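Local coordinates for CheQ (PDB 6A51), which is, like CheP, a regulator that controls transcription of the core chemotaxis operon cheVAW in the bacterial pathogen Campylobacter jejuni, at residues V86-F91 / G121-N126; S93-A98 / I142-C147; N107-K112 / K160-M165; K45-V50 / N66-K71. One frame throughout, in Å; residues are numbered along the deposited sequence.

Interaction 4 (45-50 with 66-71) closes before the others open, and it lies on the far side of the chain's centre from interactions 2 and 3, with centres about 37 and 42 Å away. Interactions 1, 2 and 3 interlock: their segments alternate along the sequence. Interactions 1 and 2 share helix 88-95, their centres about 15 Å apart, and meet where Phe91 packs on Leu97 and Ile144. Interactions 2 and 3, about 12 Å apart between centres, join where Ile144 touches Met165 in the sheet formed by 142-146, 159-160 and 165-169. The C-terminal half is thus tied together by interleaved contacts, whereas 45-50 and 66-71 meet locally.

Interaction 1. Residues V86-F91 / G121-N126; sequences VLASAF and GIKFVN
Val125 of strand 122-126 touches both Ala88 and Phe91, and its side chain can be followed branch by branch. CB comes within 4.2 Å of Phe91 CG. CG1, anti to the backbone N (chi1 173°), lies over one face of the Phe91 ring at 4.0 Å from the centroid, a CH-pi contact only 19° off the ring normal. The other methyl, CG2, meets the start of the helix, 3.8 Å from Ala88 CB. A second CH-pi pair involves Leu87, whose CD1 stands over a face of the Phe124 ring at 4.0 Å from its centroid and also touches Ile122 CG2. Backbone bonds fix the register. Val86 and Val125 form an antiparallel hydrogen-bonded pair, Val86 N to Val125 O and Val125 N to Val86 O both measuring 2.9 Å, and Leu87 with Phe124 is the non-hydrogen-bonded pair that follows. One step further, Ala88 N donates to Lys123 O, again at 2.9 Å. A water that accepts from Ser89 N donates to the same oxygen, so two bonds grip Lys123 O. Leu87 is the N-cap of helix 88-95, and the Ala88 N bond carries the backbone pairing one residue into that helix. The whole is an antiparallel edge-strand pairing, with 85-87 on the outside of a three-stranded sheet and 122-126 in the middle, that runs directly into helix 88-95.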
loop_
_atom_site.group_PDB
_atom_site.type_symbol
_atom_site.label_atom_id
_atom_site.label_comp_id
_atom_site.label_asym_id
_atom_site.label_seq_id
_atom_site.Cartn_x
_atom_site.Cartn_y
_atom_site.Cartn_z
ATOM N N VAL A 86 0.328 -0.126 -2.148
ATOM C CA VAL A 86 0.333 -0.703 -0.813
ATOM C C VAL A 86 -0.941 -0.234 -0.126
ATOM O O VAL A 86 -1.565 0.750 -0.531
ATOM C CB VAL A 86 1.569 -0.285 0.013
ATOM C CG1 VAL A 86 2.845 -0.512 -0.768
ATOM C CG2 VAL A 86 1.448 1.168 0.437
ATOM N N LEU A 87 -1.349 -0.967 0.903
ATOM C CA LEU A 87 -2.463 -0.516 1.725
ATOM C C LEU A 87 -2.157 0.867 2.291
ATOM O O LEU A 87 -1.025 1.148 2.701
ATOM C CB LEU A 87 -2.696 -1.506 2.858
ATOM C CG LEU A 87 -4.093 -2.021 3.129
ATOM C CD1 LEU A 87 -4.776 -2.330 1.827
ATOM C CD2 LEU A 87 -3.931 -3.271 3.948
ATOM N N ALA A 88 -3.162 1.745 2.301
ATOM C CA ALA A 88 -2.931 3.105 2.788
ATOM C C ALA A 88 -2.526 3.112 4.256
ATOM O O ALA A 88 -1.618 3.857 4.646
ATOM C CB ALA A 88 -4.175 3.962 2.576
ATOM N N SER A 89 -3.201 2.303 5.088
ATOM C CA SER A 89 -2.802 2.155 6.491
ATOM C C SER A 89 -1.341 1.726 6.627
ATOM O O SER A 89 -0.642 2.167 7.547
ATOM C CB SER A 89 -3.695 1.131 7.185
ATOM O OG SER A 89 -3.743 -0.064 6.412
ATOM N N ALA A 90 -0.870 0.851 5.734
ATOM C CA ALA A 90 0.531 0.441 5.769
ATOM C C ALA A 90 1.443 1.591 5.377
ATOM O O ALA A 90 2.506 1.786 5.984
ATOM C CB ALA A 90 0.766 -0.757 4.843
ATOM N N PHE A 91 1.047 2.358 4.357
ATOM C CA PHE A 91 1.805 3.542 3.979
ATOM C C PHE A 91 1.949 4.493 5.158
ATOM O O PHE A 91 3.040 5.018 5.409
ATOM C CB PHE A 91 1.132 4.228 2.791
ATOM C CG PHE A 91 1.825 5.479 2.327
ATOM C CD1 PHE A 91 1.484 6.717 2.856
ATOM C CD2 PHE A 91 2.788 5.426 1.336
ATOM C CE1 PHE A 91 2.116 7.884 2.420
ATOM C CE2 PHE A 91 3.424 6.589 0.889
ATOM C CZ PHE A 91 3.082 7.821 1.443
ATOM N N GLY A 121 -13.948 -0.530 -0.809
ATOM C CA GLY A 121 -13.777 0.284 0.383
ATOM C C GLY A 121 -12.431 0.176 1.068
ATOM O O GLY A 121 -12.256 0.752 2.145
ATOM N N ILE A 122 -11.469 -0.539 0.494
ATOM C CA ILE A 122 -10.101 -0.527 1.003
ATOM C C ILE A 122 -9.312 0.538 0.243
ATOM O O ILE A 122 -9.300 0.543 -0.995
ATOM C CB ILE A 122 -9.453 -1.915 0.855
ATOM C CG1 ILE A 122 -10.375 -3.003 1.410
ATOM C CG2 ILE A 122 -8.138 -1.957 1.587
ATOM C CD1 ILE A 122 -10.723 -2.794 2.865
ATOM N N LYS A 123 -8.644 1.436 0.977
ATOM C CA LYS A 123 -7.861 2.518 0.372
ATOM C C LYS A 123 -6.413 2.080 0.148
ATOM O O LYS A 123 -5.767 1.568 1.068
ATOM C CB LYS A 123 -7.893 3.770 1.256
ATOM C CG LYS A 123 -7.588 5.087 0.512
ATOM C CD LYS A 123 -7.351 6.260 1.483
ATOM C CE LYS A 123 -8.552 6.531 2.382
ATOM N NZ LYS A 123 -8.172 7.169 3.691
ATOM N N PHE A 124 -5.901 2.294 -1.069
ATOM C CA PHE A 124 -4.514 2.007 -1.415
ATOM C C PHE A 124 -3.777 3.282 -1.824
ATOM O O PHE A 124 -4.375 4.250 -2.292
ATOM C CB PHE A 124 -4.408 0.991 -2.556
ATOM C CG PHE A 124 -5.036 -0.328 -2.256
ATOM C CD1 PHE A 124 -6.418 -0.480 -2.300
ATOM C CD2 PHE A 124 -4.249 -1.429 -1.946
ATOM C CE1 PHE A 124 -7.006 -1.697 -2.028
ATOM C CE2 PHE A 124 -4.825 -2.654 -1.683
ATOM C CZ PHE A 124 -6.209 -2.788 -1.719
ATOM N N VAL A 125 -2.456 3.262 -1.651
ATOM C CA VAL A 125 -1.567 4.348 -2.051
ATOM C C VAL A 125 -0.539 3.773 -3.012
ATOM O O VAL A 125 -0.064 2.648 -2.818
ATOM C CB VAL A 125 -0.850 4.994 -0.844
ATOM C CG1 VAL A 125 0.181 5.981 -1.325
ATOM C CG2 VAL A 125 -1.819 5.680 0.069
ATOM N N ASN A 126 -0.183 4.535 -4.044
ATOM C CA ASN A 126 0.817 4.059 -4.995
ATOM C C ASN A 126 2.182 4.456 -4.461
ATOM O O ASN A 126 2.676 5.560 -4.710
ATOM C CB ASN A 126 0.591 4.615 -6.389
ATOM C CG ASN A 126 1.456 3.909 -7.420
ATOM O OD1 ASN A 126 2.645 3.674 -7.190
ATOM N ND2 ASN A 126 0.860 3.530 -8.536
HETATM O O HOH W 1 -5.952 1.048 3.883
#

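Interaction 2. Residues S93-A98 / I142-C147; sequences SFTGLA and IYIEKC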
loop_
_atom_site.group_PDB
_atom_site.type_symbol
_atom_site.label_atom_id
_atom_site.label_comp_id
_atom_site.label_asym_id
_atom_site.label_seq_id
_atom_site.Cartn_x
_atom_site.Cartn_y
_atom_site.Cartn_z
ATOM N N SER A 93 1.629 3.682 8.384
ATOM C CA SER A 93 2.500 2.989 9.326
ATOM C C SER A 93 3.966 3.149 8.921
ATOM O O SER A 93 4.792 3.634 9.698
ATOM C CB SER A 93 2.088 1.507 9.390
ATOM O OG SER A 93 2.965 0.723 10.187
ATOM N N PHE A 94 4.285 2.784 7.679
ATOM C CA PHE A 94 5.655 2.839 7.178
ATOM C C PHE A 94 6.255 4.242 7.311
ATOM O O PHE A 94 7.359 4.407 7.836
ATOM C CB PHE A 94 5.640 2.369 5.721
ATOM C CG PHE A 94 6.990 2.264 5.078
ATOM C CD1 PHE A 94 7.986 1.494 5.633
ATOM C CD2 PHE A 94 7.229 2.871 3.855
ATOM C CE1 PHE A 94 9.220 1.372 5.007
ATOM C CE2 PHE A 94 8.457 2.751 3.228
ATOM C CZ PHE A 94 9.457 2.006 3.813
ATOM N N THR A 95 5.533 5.268 6.861
ATOM C CA THR A 95 6.105 6.599 6.757
ATOM C C THR A 95 5.912 7.429 8.008
ATOM O O THR A 95 6.476 8.522 8.091
ATOM C CB THR A 95 5.486 7.386 5.592
ATOM O OG1 THR A 95 4.095 7.612 5.862
ATOM C CG2 THR A 95 5.636 6.655 4.281
ATOM N N GLY A 96 5.095 6.975 8.953
ATOM C CA GLY A 96 4.739 7.840 10.054
ATOM C C GLY A 96 3.786 8.961 9.712
ATOM O O GLY A 96 3.512 9.806 10.564
ATOM N N LEU A 97 3.286 9.023 8.485
ATOM C CA LEU A 97 2.310 10.045 8.136
ATOM C C LEU A 97 1.009 9.790 8.887
ATOM O O LEU A 97 0.603 8.639 9.065
ATOM C CB LEU A 97 2.070 10.033 6.627
ATOM C CG LEU A 97 1.067 11.012 6.033
ATOM C CD1 LEU A 97 1.685 12.393 5.995
ATOM C CD2 LEU A 97 0.670 10.562 4.641
ATOM N N ALA A 98 0.354 10.861 9.330
ATOM C CA ALA A 98 -0.913 10.716 10.057
ATOM C C ALA A 98 -2.034 10.344 9.094
ATOM O O ALA A 98 -2.177 10.986 8.046
ATOM C CB ALA A 98 -1.260 12.008 10.772
ATOM N N ILE A 142 11.620 5.351 4.050
ATOM C CA ILE A 142 11.372 6.787 4.086
ATOM C C ILE A 142 10.480 7.100 5.276
ATOM O O ILE A 142 9.667 6.278 5.699
ATOM C CB ILE A 142 10.737 7.282 2.766
ATOM C CG1 ILE A 142 9.393 6.597 2.535
ATOM C CG2 ILE A 142 11.648 6.960 1.587
ATOM C CD1 ILE A 142 8.684 7.030 1.267
ATOM N N TYR A 143 10.640 8.293 5.834
ATOM C CA TYR A 143 9.666 8.857 6.751
ATOM C C TYR A 143 9.247 10.229 6.246
ATOM O O TYR A 143 9.997 10.901 5.528
ATOM C CB TYR A 143 10.199 8.992 8.179
ATOM C CG TYR A 143 11.379 9.942 8.375
ATOM C CD1 TYR A 143 12.690 9.484 8.264
ATOM C CD2 TYR A 143 11.182 11.275 8.712
ATOM C CE1 TYR A 143 13.765 10.323 8.475
ATOM C CE2 TYR A 143 12.257 12.130 8.920
ATOM C CZ TYR A 143 13.541 11.648 8.796
ATOM O OH TYR A 143 14.610 12.482 9.004
ATOM N N ILE A 144 8.037 10.629 6.639
ATOM C CA ILE A 144 7.444 11.907 6.268
ATOM C C ILE A 144 7.135 12.645 7.557
ATOM O O ILE A 144 6.509 12.089 8.461
ATOM C CB ILE A 144 6.164 11.737 5.426
ATOM C CG1 ILE A 144 6.437 10.920 4.172
ATOM C CG2 ILE A 144 5.592 13.101 5.030
ATOM C CD1 ILE A 144 5.172 10.550 3.405
ATOM N N GLU A 145 7.529 13.905 7.622
ATOM C CA GLU A 145 7.506 14.591 8.896
ATOM C C GLU A 145 7.420 16.079 8.622
ATOM O O GLU A 145 7.945 16.559 7.619
ATOM C CB GLU A 145 8.772 14.272 9.687
ATOM C CG GLU A 145 8.634 14.125 11.153
ATOM C CD GLU A 145 9.980 13.799 11.779
ATOM O OE1 GLU A 145 10.925 14.599 11.564
ATOM O OE2 GLU A 145 10.100 12.738 12.450
ATOM N N LYS A 146 6.758 16.798 9.519
ATOM C CA LYS A 146 6.875 18.243 9.527
ATOM C C LYS A 146 8.342 18.619 9.663
ATOM O O LYS A 146 9.036 18.140 10.562
ATOM C CB LYS A 146 6.057 18.837 10.677
ATOM C CG LYS A 146 4.552 18.623 10.565
ATOM C CD LYS A 146 3.944 19.679 9.647
ATOM C CE LYS A 146 2.432 19.535 9.528
ATOM N NZ LYS A 146 1.846 20.468 8.520
ATOM N N CYS A 147 8.818 19.460 8.745
ATOM C CA CYS A 147 10.199 19.928 8.808
ATOM C C CYS A 147 10.502 20.570 10.153
ATOM O O CYS A 147 11.613 20.435 10.682
ATOM C CB CYS A 147 10.451 20.908 7.659
ATOM S SG CYS A 147 9.951 20.254 6.009
HETATM O O HOH W 2 4.339 12.728 10.406
#
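Thr95 O accepts from Ile144 N at 3.0 Å, in the carbonyl plane and nearly straight at the hydrogen (168°), and this is the direct hydrogen bond between the two segments. Around it the side chains of Thr95 and Ile144 lie side by side, pointing the same way, with Thr95 CB 3.9 Å from Ile144 CD1. Phe94 and Ile142 meet at about a right angle, ring atom CE2 of Phe94 lying 4.0 Å from Ile142 CG1. Leu97 CD1 completes the apolar row against Ile144 CG2 at 4.1 Å. A water donates to both Gly96 O and Ile144 O, each 3.0 Å away, bridging the two backbones.

The next shell fixes Thr95. Its OG1, set between the backbone N and the carbonyl carbon (chi1 65°), accepts from Leu97 N at 3.1 Å, an ST turn, and is also hydrogen-bonded to Phe91 O. Gly96, with positive phi, is where the chain leaves the helix. On the strand side, Tyr143 and Glu145 bond through their backbones to Gly168 and Cys166, and the disulfide links Cys147, just past strand 142-146, to Cys166 of strand 165-169. Ile144, between Tyr143 and Glu145, directs its N-H to Thr95 O instead. One direct bond and one water-bridged pair of carbonyls thus satisfy backbone polar atoms at the helix end, while buried, largely aliphatic side chains supply the rest of the contact.

Interaction 3. Residues N107-K112 / K160-M165; sequences NSSIYK and KITESM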
loop_
_atom_site.group_PDB
_atom_site.type_symbol
_atom_site.label_atom_id
_atom_site.label_comp_id
_atom_site.label_asym_id
_atom_site.label_seq_id
_atom_site.Cartn_x
_atom_site.Cartn_y
_atom_site.Cartn_z
ATOM N N ASN A 107 -8.057 18.329 3.082
ATOM C CA ASN A 107 -7.311 19.254 2.229
ATOM C C ASN A 107 -5.826 19.312 2.598
ATOM O O ASN A 107 -5.281 20.361 2.948
ATOM C CB ASN A 107 -7.938 20.645 2.286
ATOM C CG ASN A 107 -8.823 20.921 1.105
ATOM O OD1 ASN A 107 -8.334 21.238 0.021
ATOM N ND2 ASN A 107 -10.136 20.809 1.301
ATOM N N SER A 108 -5.176 18.157 2.502
ATOM C CA SER A 108 -3.758 18.027 2.792
ATOM C C SER A 108 -2.949 18.256 1.522
ATOM O O SER A 108 -3.336 17.805 0.442
ATOM C CB SER A 108 -3.476 16.634 3.365
ATOM O OG SER A 108 -2.097 16.312 3.329
ATOM N N SER A 109 -1.829 18.983 1.642
ATOM C CA SER A 109 -0.950 19.104 0.475
ATOM C C SER A 109 -0.347 17.754 0.091
ATOM O O SER A 109 -0.183 17.462 -1.099
ATOM C CB SER A 109 0.162 20.126 0.730
ATOM O OG SER A 109 -0.333 21.431 0.993
ATOM N N ILE A 110 -0.031 16.913 1.080
ATOM C CA ILE A 110 0.471 15.572 0.801
ATOM C C ILE A 110 -0.532 14.779 -0.028
ATOM O O ILE A 110 -0.160 14.112 -1.001
ATOM C CB ILE A 110 0.808 14.849 2.115
ATOM C CG1 ILE A 110 2.089 15.420 2.687
ATOM C CG2 ILE A 110 1.025 13.371 1.868
ATOM C CD1 ILE A 110 3.277 14.962 1.911
ATOM N N TYR A 111 -1.817 14.828 0.347
ATOM C CA TYR A 111 -2.817 14.026 -0.358
ATOM C C TYR A 111 -2.692 14.224 -1.855
ATOM O O TYR A 111 -2.834 13.295 -2.660
ATOM C CB TYR A 111 -4.222 14.411 0.103
ATOM C CG TYR A 111 -5.327 13.636 -0.583
ATOM C CD1 TYR A 111 -5.738 13.958 -1.880
ATOM C CD2 TYR A 111 -5.974 12.590 0.070
ATOM C CE1 TYR A 111 -6.739 13.252 -2.504
ATOM C CE2 TYR A 111 -6.987 11.881 -0.551
ATOM C CZ TYR A 111 -7.360 12.220 -1.840
ATOM O OH TYR A 111 -8.359 11.523 -2.465
ATOM N N LYS A 112 -2.379 15.429 -2.234
ATOM C CA LYS A 112 -2.401 15.825 -3.616
ATOM C C LYS A 112 -1.200 15.319 -4.401
ATOM O O LYS A 112 -1.305 15.128 -5.615
ATOM C CB LYS A 112 -2.500 17.335 -3.621
ATOM C CG LYS A 112 -1.746 17.971 -4.669
ATOM C CD LYS A 112 -2.804 18.362 -5.648
ATOM C CE LYS A 112 -2.275 19.314 -6.682
ATOM N NZ LYS A 112 -3.190 19.460 -7.852
ATOM N N LYS A 160 12.229 18.349 0.700
ATOM C CA LYS A 160 11.073 19.111 1.152
ATOM C C LYS A 160 10.038 19.137 0.027
ATOM O O LYS A 160 10.327 19.613 -1.077
ATOM C CB LYS A 160 11.494 20.522 1.585
ATOM C CG LYS A 160 10.335 21.324 2.161
ATOM C CD LYS A 160 10.751 22.538 2.995
ATOM C CE LYS A 160 9.502 23.267 3.512
ATOM N NZ LYS A 160 9.737 24.619 4.122
ATOM N N ILE A 161 8.846 18.603 0.297
ATOM C CA ILE A 161 7.845 18.365 -0.737
ATOM C C ILE A 161 6.609 19.222 -0.573
ATOM O O ILE A 161 5.705 19.148 -1.415
ATOM C CB ILE A 161 7.446 16.884 -0.781
ATOM C CG1 ILE A 161 6.812 16.489 0.555
ATOM C CG2 ILE A 161 8.661 16.020 -1.105
ATOM C CD1 ILE A 161 6.478 15.007 0.621
ATOM N N THR A 162 6.546 20.041 0.471
ATOM C CA THR A 162 5.366 20.800 0.867
ATOM C C THR A 162 5.871 21.993 1.653
ATOM O O THR A 162 6.990 21.971 2.170
ATOM C CB THR A 162 4.422 19.924 1.699
ATOM O OG1 THR A 162 3.563 19.197 0.816
ATOM C CG2 THR A 162 3.607 20.709 2.723
ATOM N N GLU A 163 5.065 23.053 1.700
ATOM C CA GLU A 163 5.359 24.193 2.564
ATOM C C GLU A 163 5.889 23.751 3.927
ATOM O O GLU A 163 6.801 24.373 4.471
ATOM C CB GLU A 163 4.104 25.044 2.732
ATOM C CG GLU A 163 4.384 26.518 2.845
ATOM C CD GLU A 163 3.355 27.369 2.104
ATOM O OE1 GLU A 163 3.776 28.172 1.225
ATOM O OE2 GLU A 163 2.139 27.232 2.397
ATOM N N SER A 164 5.369 22.638 4.452
ATOM C CA SER A 164 5.668 22.192 5.804
ATOM C C SER A 164 6.191 20.755 5.945
ATOM O O SER A 164 6.594 20.388 7.055
ATOM C CB SER A 164 4.405 22.309 6.663
ATOM O OG SER A 164 3.389 21.490 6.090
ATOM N N MET A 165 6.166 19.917 4.903
ATOM C CA MET A 165 6.508 18.507 5.074
ATOM C C MET A 165 7.847 18.176 4.433
ATOM O O MET A 165 8.167 18.655 3.340
ATOM C CB MET A 165 5.439 17.578 4.486
ATOM C CG MET A 165 4.053 17.761 5.059
ATOM S SD MET A 165 3.952 17.384 6.818
ATOM C CE MET A 165 3.968 15.604 6.857
#
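Torsions bring the methyl ends of Ile110 and Ile161 together. In Ile110, CG1 is anti to the carbonyl carbon (chi1 -74°), and a bent chi2 places CD1 on the side of 160-165. In Ile161, CG1 sits between the backbone N and the carbonyl carbon (chi1 62°), while chi2 near 180° keeps CD1 extended. The two CD1 methyls approach to 3.5 Å, and the side chains cross obliquely. Met165 comes at about a right angle to Ile110, its CG lying 3.9 Å from Ile110 CG1, with the rest of its chain bent at chi2 and again at chi3. On the more exposed flank Ser109 CB faces both branches of Thr162, 3.5 Å from OG1 and 4.0 Å from CG2.

These contacts across the segments are van der Waals ones, and together they bury 180 Å². Polar bonds instead shape each side separately. Ser108 is the N-cap of the short helix: its OG accepts weakly from Tyr111 N at 3.3 Å and is hydrogen-bonded to His101 ND1 as well. In the loop, Ile161 N donates to Met165 O at 3.1 Å, tying its two ends together, and Thr162 OG1 gives a weak bond to Ile161 O.

Residues 160-165 span the connection from strand 159-160 to strand 165-169. Ile161 also leans on Phe130, Phe133 and Leu134 of helix 127-134, and Met165 rests on Ile144 of strand 142-146, with Leu97 touching both Met165 and Ile110. Helix 109-113 accordingly packs through Ile110 beside the sheet of strands 142-146, 165-169 and 159-160.

Interaction 4. Residues K45-V50 / N66-K71; sequences KFWKNV and NCILEK
Cys67 O is the polar atom that the Trp47 indole approaches, 4.0 Å from CE3 and 4.1 Å from CZ3, an oblique approach of van der Waals kind. The setting is the base of a beta hairpin: 45-50 leads into strand 52-55, its antiparallel partner 62-64 is followed by 66-71, and the contact joins the two flanking loops.

Trp47 carries most of it. Its CG is anti to the carbonyl carbon (chi1 -41°). The position of the ring is given by its contact with Leu69, whose CD1 lies over one face of the indole, 3.9 Å from the centroid of the five-membered ring and 15° off its normal, a geometry that qualifies as CH-pi. Within that ring the nearest atom to Leu69 CD1 is NE1, at 3.8 Å. The benzene half of the indole has a different neighbour: Ile68 CD1 sits at the edge, near the ring plane, 4.1 Å from CZ3. The same tryptophan also touches Ile39 and His72, from the same two loops, and stays partly exposed.

Nearer the strands, the backbones draw closer, the CA atoms of Val50 and Cys67 being 5.5 Å apart against 8.6 Å for Trp47 and Leu69. Here Cys67 takes over from the indole. Its CB faces Asn49 O, and its sulfur, lying between the backbone N and the carbonyl carbon, turns to Val50, with SG 4.0 Å from Val50 CA.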
loop_
_atom_site.group_PDB
_atom_site.type_symbol
_atom_site.label_atom_id
_atom_site.label_comp_id
_atom_site.label_asym_id
_atom_site.label_seq_id
_atom_site.Cartn_x
_atom_site.Cartn_y
_atom_site.Cartn_z
ATOM N N LYS A 45 -9.210 -20.547 2.365
ATOM C CA LYS A 45 -8.647 -21.313 3.475
ATOM C C LYS A 45 -8.605 -22.812 3.194
ATOM O O LYS A 45 -7.882 -23.539 3.881
ATOM C CB LYS A 45 -9.447 -21.075 4.758
ATOM C CG LYS A 45 -9.613 -19.637 5.139
ATOM C CD LYS A 45 -9.641 -19.476 6.643
ATOM C CE LYS A 45 -10.429 -18.244 7.044
ATOM N NZ LYS A 45 -10.212 -17.844 8.459
ATOM N N PHE A 46 -9.362 -23.293 2.214
ATOM C CA PHE A 46 -9.466 -24.719 1.952
ATOM C C PHE A 46 -8.729 -25.172 0.703
ATOM O O PHE A 46 -8.581 -26.380 0.506
ATOM C CB PHE A 46 -10.935 -25.132 1.841
ATOM C CG PHE A 46 -11.720 -24.834 3.062
ATOM C CD1 PHE A 46 -11.640 -25.665 4.171
ATOM C CD2 PHE A 46 -12.527 -23.715 3.118
ATOM C CE1 PHE A 46 -12.369 -25.388 5.307
ATOM C CE2 PHE A 46 -13.260 -23.427 4.252
ATOM C CZ PHE A 46 -13.178 -24.261 5.348
ATOM N N TRP A 47 -8.296 -24.260 -0.164
ATOM C CA TRP A 47 -7.306 -24.648 -1.153
ATOM C C TRP A 47 -6.037 -25.029 -0.424
ATOM O O TRP A 47 -5.717 -24.458 0.623
ATOM C CB TRP A 47 -6.980 -23.516 -2.135
ATOM C CG TRP A 47 -8.125 -22.701 -2.634
ATOM C CD1 TRP A 47 -9.452 -23.030 -2.619
ATOM C CD2 TRP A 47 -8.036 -21.403 -3.222
ATOM N NE1 TRP A 47 -10.192 -22.008 -3.157
ATOM C CE2 TRP A 47 -9.346 -20.997 -3.535
ATOM C CE3 TRP A 47 -6.974 -20.540 -3.507
ATOM C CZ2 TRP A 47 -9.622 -19.764 -4.126
ATOM C CZ3 TRP A 47 -7.250 -19.323 -4.095
ATOM C CH2 TRP A 47 -8.563 -18.946 -4.396
ATOM N N LYS A 48 -5.500 -26.075 -1.036
ATOM C CA LYS A 48 -4.345 -26.884 -0.764
ATOM C C LYS A 48 -3.049 -26.195 -0.845
ATOM O O LYS A 48 -2.212 -26.375 0.008
ATOM C CB LYS A 48 -4.333 -27.995 -1.801
ATOM C CG LYS A 48 -3.130 -28.894 -1.748
ATOM C CD LYS A 48 -3.266 -30.087 -2.669
ATOM C CE LYS A 48 -1.911 -30.658 -3.054
ATOM N NZ LYS A 48 -0.996 -30.692 -1.891
ATOM N N ASN A 49 -2.858 -25.443 -1.895
ATOM C CA ASN A 49 -1.654 -24.707 -1.983
ATOM C C ASN A 49 -2.186 -23.333 -2.069
ATOM O O ASN A 49 -2.810 -22.998 -3.035
ATOM C CB ASN A 49 -0.893 -25.054 -3.243
ATOM C CG ASN A 49 -0.261 -26.419 -3.186
ATOM O OD1 ASN A 49 0.480 -26.745 -2.266
ATOM N ND2 ASN A 49 -0.547 -27.221 -4.180
ATOM N N VAL A 50 -2.015 -22.569 -1.000
ATOM C CA VAL A 50 -2.506 -21.206 -0.964
ATOM C C VAL A 50 -1.422 -20.276 -0.455
ATOM O O VAL A 50 -0.817 -20.527 0.587
ATOM C CB VAL A 50 -3.747 -21.075 -0.063
ATOM C CG1 VAL A 50 -3.433 -21.559 1.345
ATOM C CG2 VAL A 50 -4.239 -19.636 -0.042
ATOM N N ASN A 66 -0.334 -16.495 -8.430
ATOM C CA ASN A 66 0.140 -17.812 -8.823
ATOM C C ASN A 66 -0.716 -18.921 -8.211
ATOM O O ASN A 66 -1.099 -19.852 -8.928
ATOM C CB ASN A 66 1.624 -17.882 -8.438
ATOM C CG ASN A 66 2.298 -19.197 -8.774
ATOM O OD1 ASN A 66 1.672 -20.148 -9.255
ATOM N ND2 ASN A 66 3.620 -19.237 -8.560
ATOM N N CYS A 67 -1.134 -18.791 -6.951
ATOM C CA CYS A 67 -1.921 -19.826 -6.294
ATOM C C CYS A 67 -3.394 -19.865 -6.722
ATOM O O CYS A 67 -4.115 -20.768 -6.280
ATOM C CB CYS A 67 -1.822 -19.669 -4.767
ATOM S SG CYS A 67 -3.035 -18.567 -3.949
ATOM N N ILE A 68 -3.867 -18.938 -7.568
ATOM C CA ILE A 68 -5.267 -18.967 -7.998
ATOM C C ILE A 68 -5.534 -20.227 -8.821
ATOM O O ILE A 68 -4.702 -20.646 -9.642
ATOM C CB ILE A 68 -5.613 -17.691 -8.790
ATOM C CG1 ILE A 68 -5.311 -16.450 -7.954
ATOM C CG2 ILE A 68 -7.095 -17.641 -9.140
ATOM C CD1 ILE A 68 -6.160 -16.354 -6.710
ATOM N N LEU A 69 -6.697 -20.849 -8.599
ATOM C CA LEU A 69 -7.064 -22.073 -9.314
ATOM C C LEU A 69 -7.409 -21.782 -10.777
ATOM O O LEU A 69 -7.870 -20.687 -11.121
ATOM C CB LEU A 69 -8.262 -22.748 -8.643
ATOM C CG LEU A 69 -8.294 -22.883 -7.120
ATOM C CD1 LEU A 69 -9.664 -23.342 -6.644
ATOM C CD2 LEU A 69 -7.239 -23.840 -6.649
ATOM N N GLU A 70 -7.186 -22.784 -11.647
ATOM C CA GLU A 70 -7.634 -22.663 -13.039
ATOM C C GLU A 70 -9.145 -22.547 -13.120
ATOM O O GLU A 70 -9.664 -21.832 -13.982
ATOM C CB GLU A 70 -7.165 -23.847 -13.884
ATOM C CG GLU A 70 -5.723 -23.727 -14.367
ATOM C CD GLU A 70 -4.699 -23.935 -13.258
ATOM O OE1 GLU A 70 -5.081 -24.421 -12.168
ATOM O OE2 GLU A 70 -3.509 -23.607 -13.476
ATOM N N LYS A 71 -9.857 -23.215 -12.209
ATOM C CA LYS A 71 -11.305 -23.077 -12.067
ATOM C C LYS A 71 -11.747 -21.631 -11.896
ATOM O O LYS A 71 -12.951 -21.354 -11.945
ATOM C CB LYS A 71 -11.782 -23.884 -10.857
ATOM C CG LYS A 71 -10.943 -25.148 -10.564
ATOM C CD LYS A 71 -11.258 -25.703 -9.177
ATOM C CE LYS A 71 -12.722 -25.462 -8.802
ATOM N NZ LYS A 71 -13.013 -25.948 -7.433
#